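Local coordinates for cellulose biosynthesis protein BcsG (Salmonella typhimurium LT2, PDB 5OLT) that is required for cellulose biosynthesis and has an extramembrane, zinc-binding domain of the alkaline phosphatase family, at residues S72-A77 / G268-K272; K93-T99 / T290-A294; L110-C114 / E129-N135. All blocks are in the same frame, centred on the assembly; numbering follows the deposited sequence.

Contact 1. Residues S72-A77 / G268-K272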
loop_
_atom_site.group_PDB
_atom_site.type_symbol
_atom_site.label_atom_id
_atom_site.label_comp_id
_atom_site.label_asym_id
_atom_site.label_seq_id
_atom_site.Cartn_x
_atom_site.Cartn_y
_atom_site.Cartn_z
ATOM N N SER A 72 -10.111 9.149 5.597
ATOM C CA SER A 72 -10.948 10.322 5.574
ATOM C C SER A 72 -12.060 10.195 4.514
ATOM O O SER A 72 -13.202 10.601 4.740
ATOM C CB SER A 72 -10.088 11.536 5.286
ATOM O OG SER A 72 -10.875 12.689 5.272
ATOM N N ASP A 73 -11.713 9.646 3.348
ATOM C CA ASP A 73 -12.718 9.461 2.312
ATOM C C ASP A 73 -13.780 8.448 2.749
ATOM O O ASP A 73 -14.964 8.672 2.501
ATOM C CB ASP A 73 -12.112 8.934 1.016
ATOM C CG ASP A 73 -11.028 9.823 0.405
ATOM O OD1 ASP A 73 -11.044 11.067 0.586
ATOM O OD2 ASP A 73 -10.181 9.227 -0.315
ATOM N N VAL A 74 -13.342 7.361 3.394
ATOM C CA VAL A 74 -14.288 6.327 3.862
ATOM C C VAL A 74 -15.266 6.964 4.873
ATOM O O VAL A 74 -16.493 6.743 4.793
ATOM C CB VAL A 74 -13.573 5.122 4.459
ATOM C CG1 VAL A 74 -14.592 4.109 4.993
ATOM C CG2 VAL A 74 -12.673 4.471 3.424
ATOM N N GLU A 75 -14.735 7.770 5.794
ATOM C CA GLU A 75 -15.560 8.455 6.778
ATOM C C GLU A 75 -16.545 9.407 6.081
ATOM O O GLU A 75 -17.769 9.362 6.341
ATOM C CB GLU A 75 -14.674 9.196 7.787
ATOM C CG GLU A 75 -15.463 10.077 8.751
ATOM C CD GLU A 75 -16.192 9.293 9.840
ATOM O OE1 GLU A 75 -15.953 8.063 9.982
ATOM O OE2 GLU A 75 -17.017 9.916 10.560
ATOM N N ALA A 76 -16.029 10.256 5.184
ATOM C CA ALA A 76 -16.875 11.265 4.500
ATOM C C ALA A 76 -17.945 10.601 3.628
ATOM O O ALA A 76 -19.054 11.131 3.454
ATOM C CB ALA A 76 -16.005 12.199 3.672
ATOM N N ALA A 77 -17.626 9.422 3.101
ATOM C CA ALA A 77 -18.567 8.668 2.267
ATOM C C ALA A 77 -19.549 7.853 3.091
ATOM O O ALA A 77 -20.466 7.256 2.512
ATOM C CB ALA A 77 -17.809 7.754 1.316
ATOM N N GLY A 268 -5.386 9.244 -0.864
ATOM C CA GLY A 268 -6.790 9.596 -0.839
ATOM C C GLY A 268 -7.279 10.400 -2.021
ATOM O O GLY A 268 -6.504 10.974 -2.785
ATOM N N GLY A 269 -8.602 10.479 -2.142
ATOM C CA GLY A 269 -9.238 11.269 -3.216
ATOM C C GLY A 269 -9.561 12.696 -2.842
ATOM O O GLY A 269 -10.100 13.437 -3.646
ATOM N N ALA A 270 -9.214 13.079 -1.610
ATOM C CA ALA A 270 -9.469 14.438 -1.112
ATOM C C ALA A 270 -10.991 14.719 -1.188
ATOM O O ALA A 270 -11.427 15.817 -1.528
ATOM C CB ALA A 270 -8.636 15.494 -1.871
ATOM N N LEU A 271 -11.808 13.719 -0.843
ATOM C CA LEU A 271 -13.265 13.926 -0.863
ATOM C C LEU A 271 -13.692 15.090 0.054
ATOM O O LEU A 271 -14.484 15.965 -0.365
ATOM C CB LEU A 271 -13.983 12.618 -0.489
ATOM C CG LEU A 271 -15.496 12.604 -0.527
ATOM C CD1 LEU A 271 -16.072 12.960 -1.901
ATOM C CD2 LEU A 271 -15.991 11.247 -0.051
ATOM N N LYS A 272 -13.207 15.090 1.288
ATOM C CA LYS A 272 -13.443 16.174 2.233
ATOM C C LYS A 272 -12.265 17.132 2.160
ATOM O O LYS A 272 -11.144 16.793 2.529
ATOM C CB LYS A 272 -13.635 15.638 3.658
ATOM C CG LYS A 272 -13.912 16.740 4.682
ATOM C CD LYS A 272 -14.472 16.173 5.969
ATOM C CE LYS A 272 -14.591 17.229 7.075
ATOM N NZ LYS A 272 -14.691 16.523 8.394
HETATM O O HOH W 1 -11.451 13.087 2.474
HETATM O O HOH W 2 -8.437 11.850 0.970
#
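The carboxylate of Asp73, on helix 71-76, receives two backbone N-H groups of the loop 268-272, which follows the zinc ligands Glu266 and His267. Asp73 CG stands anti to its own carbonyl carbon (chi1 -59°), and this carries the carboxylate to the loop. Gly269 N donates to Asp73 OD2 over 2.7 Å with an N-H...O angle of 177°, meeting the syn lone pair of OD2. Leu271 N reaches Asp73 OD1 at 3.1 Å from above the carboxylate plane, 37° out of it. Two waters also donate to OD1: one, at 2.8 Å from Asp73 OD1, accepts from Lys272 N and bonds to the hydroxyl of Ser72; the other accepts from Ala270 N. Four consecutive amides, Gly269 to Lys272, are thus satisfied directly or through one water. Asp73 OD2 has a second donor in Ser70 N, and Ser72 OG is also bonded to Ser288 OG. Beside this polar centre Leu271 CD2 rests 3.8 Å from Ala76 CB, while Tyr234 of helix 234-255 packs against Asp73, Ala77 and Leu271. With three donors on OD1 and two on OD2, the buried carboxylate is fixed against rotation and holds an irregular loop in place, probably in its ionised form.

Contact 2. Residues K93-T99 / T290-A294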
loop_
_atom_site.group_PDB
_atom_site.type_symbol
_atom_site.label_atom_id
_atom_site.label_comp_id
_atom_site.label_asym_id
_atom_site.label_seq_id
_atom_site.Cartn_x
_atom_site.Cartn_y
_atom_site.Cartn_z
ATOM N N LYS A 93 -4.453 0.983 10.794
ATOM C CA LYS A 93 -5.182 2.194 11.142
ATOM C C LYS A 93 -4.381 3.481 10.969
ATOM O O LYS A 93 -4.940 4.538 10.893
ATOM C CB LYS A 93 -5.744 2.085 12.570
ATOM C CG LYS A 93 -6.746 0.948 12.785
ATOM C CD LYS A 93 -7.923 1.075 11.826
ATOM C CE LYS A 93 -8.978 -0.008 12.044
ATOM N NZ LYS A 93 -9.668 0.179 13.345
ATOM N N HIS A 94 -3.057 3.353 10.882
ATOM C CA HIS A 94 -2.178 4.506 10.697
ATOM C C HIS A 94 -1.121 4.152 9.667
ATOM O O HIS A 94 0.088 4.298 9.922
ATOM C CB HIS A 94 -1.589 4.981 12.049
ATOM C CG HIS A 94 -2.636 5.543 12.943
ATOM N ND1 HIS A 94 -3.204 6.781 12.710
ATOM C CD2 HIS A 94 -3.276 5.025 14.012
ATOM C CE1 HIS A 94 -4.127 7.013 13.623
ATOM N NE2 HIS A 94 -4.211 5.952 14.406
ATOM N N PHE A 95 -1.580 3.732 8.483
ATOM C CA PHE A 95 -0.702 3.436 7.350
ATOM C C PHE A 95 -0.587 4.691 6.502
ATOM O O PHE A 95 -1.594 5.232 6.059
ATOM C CB PHE A 95 -1.318 2.304 6.506
ATOM C CG PHE A 95 -0.390 1.775 5.467
ATOM C CD1 PHE A 95 -0.194 2.467 4.234
ATOM C CD2 PHE A 95 0.332 0.612 5.707
ATOM C CE1 PHE A 95 0.674 1.960 3.279
ATOM C CE2 PHE A 95 1.158 0.096 4.732
ATOM C CZ PHE A 95 1.352 0.767 3.532
ATOM N N ASN A 96 0.655 5.142 6.293
ATOM C CA ASN A 96 0.886 6.364 5.522
ATOM C C ASN A 96 1.327 6.031 4.117
ATOM O O ASN A 96 2.275 5.294 3.904
ATOM C CB ASN A 96 1.969 7.187 6.214
ATOM C CG ASN A 96 2.110 8.554 5.596
ATOM O OD1 ASN A 96 1.147 9.337 5.630
ATOM N ND2 ASN A 96 3.283 8.852 5.022
ATOM N N SER A 97 0.642 6.622 3.132
ATOM C CA SER A 97 0.954 6.297 1.733
ATOM C C SER A 97 2.200 7.024 1.191
ATOM O O SER A 97 2.700 6.653 0.132
ATOM C CB SER A 97 -0.232 6.618 0.813
ATOM O OG SER A 97 -0.405 8.012 0.732
ATOM N N GLY A 98 2.691 8.021 1.916
ATOM C CA GLY A 98 3.955 8.671 1.553
ATOM C C GLY A 98 3.874 9.727 0.465
ATOM O O GLY A 98 4.908 10.325 0.172
ATOM N N THR A 99 2.690 9.925 -0.136
ATOM C CA THR A 99 2.533 10.830 -1.292
ATOM C C THR A 99 1.078 10.968 -1.600
ATOM O O THR A 99 0.243 10.170 -1.096
ATOM C CB THR A 99 3.288 10.255 -2.517
ATOM O OG1 THR A 99 3.168 11.170 -3.614
ATOM C CG2 THR A 99 2.739 8.886 -2.920
ATOM N N THR A 290 -3.151 11.074 3.079
ATOM C CA THR A 290 -2.189 9.980 3.028
ATOM C C THR A 290 -2.424 8.878 4.081
ATOM O O THR A 290 -1.776 7.844 3.982
ATOM C CB THR A 290 -0.751 10.493 3.182
ATOM O OG1 THR A 290 -0.638 11.091 4.494
ATOM C CG2 THR A 290 -0.454 11.525 2.086
ATOM N N ASN A 291 -3.351 9.062 5.025
ATOM C CA ASN A 291 -3.633 7.966 5.983
ATOM C C ASN A 291 -4.687 7.041 5.342
ATOM O O ASN A 291 -5.861 7.411 5.251
ATOM C CB ASN A 291 -4.143 8.555 7.280
ATOM C CG ASN A 291 -4.493 7.481 8.268
ATOM O OD1 ASN A 291 -3.908 6.399 8.231
ATOM N ND2 ASN A 291 -5.492 7.754 9.128
ATOM N N VAL A 292 -4.239 5.878 4.843
ATOM C CA VAL A 292 -5.061 5.033 3.981
ATOM C C VAL A 292 -5.350 3.678 4.607
ATOM O O VAL A 292 -4.531 3.162 5.375
ATOM C CB VAL A 292 -4.396 4.856 2.592
ATOM C CG1 VAL A 292 -4.206 6.204 1.882
ATOM C CG2 VAL A 292 -3.050 4.106 2.660
ATOM N N PRO A 293 -6.509 3.076 4.250
ATOM C CA PRO A 293 -6.857 1.755 4.812
ATOM C C PRO A 293 -6.169 0.607 4.120
ATOM O O PRO A 293 -6.621 0.130 3.078
ATOM C CB PRO A 293 -8.379 1.682 4.586
ATOM C CG PRO A 293 -8.635 2.524 3.359
ATOM C CD PRO A 293 -7.652 3.701 3.525
ATOM N N ALA A 294 -5.092 0.126 4.710
ATOM C CA ALA A 294 -4.398 -1.021 4.177
ATOM C C ALA A 294 -4.780 -2.258 4.981
ATOM O O ALA A 294 -4.912 -2.214 6.216
ATOM C CB ALA A 294 -2.900 -0.777 4.253
HETATM O O HOH W 3 -4.272 3.619 7.972
#
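Thr290 and Asn96 meet through their side chains, which lie side by side and point the same way. Asn96 CG stands anti to the backbone N (chi1 -171°), bringing OD1 round to the hydroxyl of Thr290, which donates from OG1 to Asn96 OD1 over 2.7 Å. Thr290 OG1 is also hydrogen-bonded with Ser286 O, so its one proton has two acceptors nearby. The other end of the Asn96 amide, ND2, is bonded to Ser355, so both ends of the group are fixed. Thr290 takes the rotamer with OG1 between N and the carbonyl carbon (chi1 63°), which sets CG2 near Thr99 O. Ser97 OG lies 3.5 Å from Thr290 CB and donates to Thr99 O in the carbonyl plane, a local bond across Gly98.

On the face away from Asn96, with Phe95 and Val292, the ring of Phe95 receives Ala294 CB over one face, 4.0 Å from the ring centroid and 20° off its normal, a CH-pi contact. Val292 CG2 approaches Phe95 CD1 obliquely at 3.6 Å. Phe92 and Tyr318 meet the same ring edge-to-face.

Between the backbones, Val292 N donates to Phe95 O at 3.0 Å and Ser97 N to Thr290 O at 2.8 Å. The pairing of Phe95 with Val292 is loose: a water stands between Phe95 N and Val292 O, accepting from the first and donating to the second, in place of a direct bond. Asn96 and Asn291 form an antiparallel non-hydrogen-bonded pair. The arrangement is a short, frayed antiparallel pairing of strands 90-96 and 291-299 within the mixed central sheet of an alkaline phosphatase family fold.

Contact 3. Residues L110-C114 / E129-N135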
loop_
_atom_site.group_PDB
_atom_site.type_symbol
_atom_site.label_atom_id
_atom_site.label_comp_id
_atom_site.label_asym_id
_atom_site.label_seq_id
_atom_site.Cartn_x
_atom_site.Cartn_y
_atom_site.Cartn_z
ATOM N N LEU A 110 6.023 -0.557 -5.046
ATOM C CA LEU A 110 6.879 -1.516 -5.747
ATOM C C LEU A 110 8.284 -1.590 -5.134
ATOM O O LEU A 110 8.937 -2.640 -5.202
ATOM C CB LEU A 110 6.906 -1.255 -7.274
ATOM C CG LEU A 110 5.516 -1.480 -7.891
ATOM C CD1 LEU A 110 5.456 -0.851 -9.258
ATOM C CD2 LEU A 110 5.171 -2.956 -7.973
ATOM N N ARG A 111 8.683 -0.530 -4.421
ATOM C CA ARG A 111 9.970 -0.509 -3.727
ATOM C C ARG A 111 9.795 -0.758 -2.218
ATOM O O ARG A 111 10.596 -0.315 -1.395
ATOM C CB ARG A 111 10.713 0.794 -4.006
ATOM C CG ARG A 111 11.095 0.971 -5.463
ATOM C CD ARG A 111 11.913 2.239 -5.650
ATOM N NE ARG A 111 12.156 2.447 -7.071
ATOM C CZ ARG A 111 12.967 3.389 -7.537
ATOM N NH1 ARG A 111 13.634 4.165 -6.671
ATOM N NH2 ARG A 111 13.139 3.476 -8.860
ATOM N N ALA A 112 8.758 -1.550 -1.840
ATOM C CA ALA A 112 8.418 -1.722 -0.427
ATOM C C ALA A 112 9.501 -2.407 0.436
ATOM O O ALA A 112 9.397 -2.341 1.662
ATOM C CB ALA A 112 7.130 -2.536 -0.286
ATOM N N SER A 113 10.472 -3.108 -0.203
ATOM C CA SER A 113 11.411 -3.907 0.587
ATOM C C SER A 113 12.588 -3.119 1.144
ATOM O O SER A 113 13.371 -3.693 1.894
ATOM C CB SER A 113 11.885 -5.103 -0.224
ATOM O OG SER A 113 10.759 -5.941 -0.578
ATOM N N CYS A 114 12.665 -1.814 0.866
ATOM C CA CYS A 114 13.634 -0.961 1.550
ATOM C C CYS A 114 12.910 0.202 2.190
ATOM O O CYS A 114 11.755 0.465 1.864
ATOM C CB CYS A 114 14.638 -0.380 0.562
ATOM S SG CYS A 114 15.745 -1.642 -0.088
ATOM N N GLU A 129 17.416 -5.166 -4.347
ATOM C CA GLU A 129 16.745 -5.791 -3.183
ATOM C C GLU A 129 15.546 -4.983 -2.692
ATOM O O GLU A 129 14.781 -5.438 -1.855
ATOM C CB GLU A 129 17.729 -6.024 -2.025
ATOM C CG GLU A 129 18.148 -4.778 -1.250
ATOM C CD GLU A 129 19.523 -4.898 -0.591
ATOM O OE1 GLU A 129 20.151 -5.977 -0.676
ATOM O OE2 GLU A 129 19.967 -3.908 0.026
ATOM N N CYS A 130 15.387 -3.784 -3.214
ATOM C CA CYS A 130 14.289 -2.934 -2.779
ATOM C C CYS A 130 12.977 -3.271 -3.481
ATOM O O CYS A 130 11.904 -2.920 -2.953
ATOM C CB CYS A 130 14.623 -1.475 -3.006
ATOM S SG CYS A 130 16.082 -0.932 -2.076
ATOM N N TYR A 131 13.051 -3.954 -4.618
ATOM C CA TYR A 131 11.874 -4.188 -5.450
ATOM C C TYR A 131 11.178 -5.453 -5.010
ATOM O O TYR A 131 11.659 -6.549 -5.256
ATOM C CB TYR A 131 12.226 -4.242 -6.936
ATOM C CG TYR A 131 12.817 -2.957 -7.468
ATOM C CD1 TYR A 131 14.173 -2.660 -7.271
ATOM C CD2 TYR A 131 12.024 -2.052 -8.176
ATOM C CE1 TYR A 131 14.727 -1.488 -7.775
ATOM C CE2 TYR A 131 12.580 -0.865 -8.675
ATOM C CZ TYR A 131 13.936 -0.625 -8.489
ATOM O OH TYR A 131 14.523 0.542 -8.959
ATOM N N LEU A 132 10.045 -5.279 -4.322
ATOM C CA LEU A 132 9.337 -6.405 -3.720
ATOM C C LEU A 132 9.073 -7.545 -4.727
ATOM O O LEU A 132 9.302 -8.747 -4.407
ATOM C CB LEU A 132 8.006 -5.895 -3.146
ATOM C CG LEU A 132 7.028 -6.945 -2.597
ATOM C CD1 LEU A 132 7.676 -7.655 -1.390
ATOM C CD2 LEU A 132 5.704 -6.242 -2.235
ATOM N N PHE A 133 8.562 -7.206 -5.901
ATOM C CA PHE A 133 8.215 -8.209 -6.907
ATOM C C PHE A 133 9.452 -8.874 -7.500
ATOM O O PHE A 133 9.380 -10.045 -7.895
ATOM C CB PHE A 133 7.260 -7.648 -7.974
ATOM C CG PHE A 133 5.871 -7.431 -7.450
ATOM C CD1 PHE A 133 5.545 -6.280 -6.735
ATOM C CD2 PHE A 133 4.893 -8.402 -7.650
ATOM C CE1 PHE A 133 4.256 -6.103 -6.223
ATOM C CE2 PHE A 133 3.600 -8.228 -7.165
ATOM C CZ PHE A 133 3.280 -7.091 -6.443
ATOM N N ASP A 134 10.589 -8.163 -7.526
ATOM C CA ASP A 134 11.833 -8.807 -7.984
ATOM C C ASP A 134 12.347 -9.796 -6.968
ATOM O O ASP A 134 12.839 -10.869 -7.336
ATOM C CB ASP A 134 12.884 -7.752 -8.256
ATOM C CG ASP A 134 12.668 -7.059 -9.574
ATOM O OD1 ASP A 134 11.877 -7.564 -10.421
ATOM O OD2 ASP A 134 13.308 -6.001 -9.773
ATOM N N ASN A 135 12.229 -9.447 -5.688
ATOM C CA ASN A 135 12.587 -10.362 -4.610
ATOM C C ASN A 135 11.750 -11.631 -4.743
ATOM O O ASN A 135 12.272 -12.739 -4.576
ATOM C CB ASN A 135 12.366 -9.703 -3.235
ATOM C CG ASN A 135 13.360 -8.568 -2.968
ATOM O OD1 ASN A 135 14.509 -8.605 -3.441
ATOM N ND2 ASN A 135 12.936 -7.563 -2.232
HETATM O O HOH W 4 8.636 -4.638 -7.055
#
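Leu110 O, at the end of helix 102-110, is gripped by two donors: Leu132 N at 3.0 Å, tilted from the carbonyl plane, and a water at 2.7 Å from Leu110 O. That water also accepts from Phe133 N, so one carbonyl serves, directly and through the water, two amides in the first turn of helix 132-138. Tyr131 CA adds a C-H...O contact to the same oxygen. In the following turn, Ser113 N donates to Cys130 O over 3.1 Å.

Asn135 reaches back with ND2 to Glu129 O at 2.8 Å; the acceptor lies in the amide plane, although the donor stands 49° out of the carbonyl plane. Ser113 OG has its own partner in Ser322. Arg111 runs alongside Tyr131 in the same direction, CG over one face of the ring and guanidinium and ring planes 63° apart. Tyr131 OH lies over a guanidinium face, 3.2 Å from Arg111 NH2, at an angle too poor for a hydrogen bond; the guanidinium is held instead by the carbonyls of Asn163 and Gln124, and Tyr131 OH by Ala126 N. Where Phe213 of strand 210-216 touches both side chains, Leu110 CD2 meets Phe133 CD1 at 3.6 Å.

Cys114 SG and Cys130 SG are joined at 2.1 Å with a chi3 of -81°. The result is a disulfide-closed loop between helices 102-110 and 132-138, with Tyr131 at the N-cap of the second.

Overall arrangement
Contacts 1 and 2 are neighbours, their centres 13 Å apart, and they touch where Gly268 N packs 4.3 Å from Val292 CG1. Their segments alternate along the chain, so the same two chain regions are joined twice, by a helix-to-loop contact and by strand pairing. Both come close to the zinc ion bound by Cys67, Ser102, Glu266 and His267: the side chain of Thr99 and the position of Gly268 are each about 8 Å from the zinc. Contact 3 lies farther off, the side chain of Leu110 being about 13 Å from the metal, but helix 102-110, which begins with the zinc ligand Ser102, runs into it. Its centre is 19 Å from that of contact 2 and 29 Å from that of contact 1, on the opposite side of the chain's centre from contact 1.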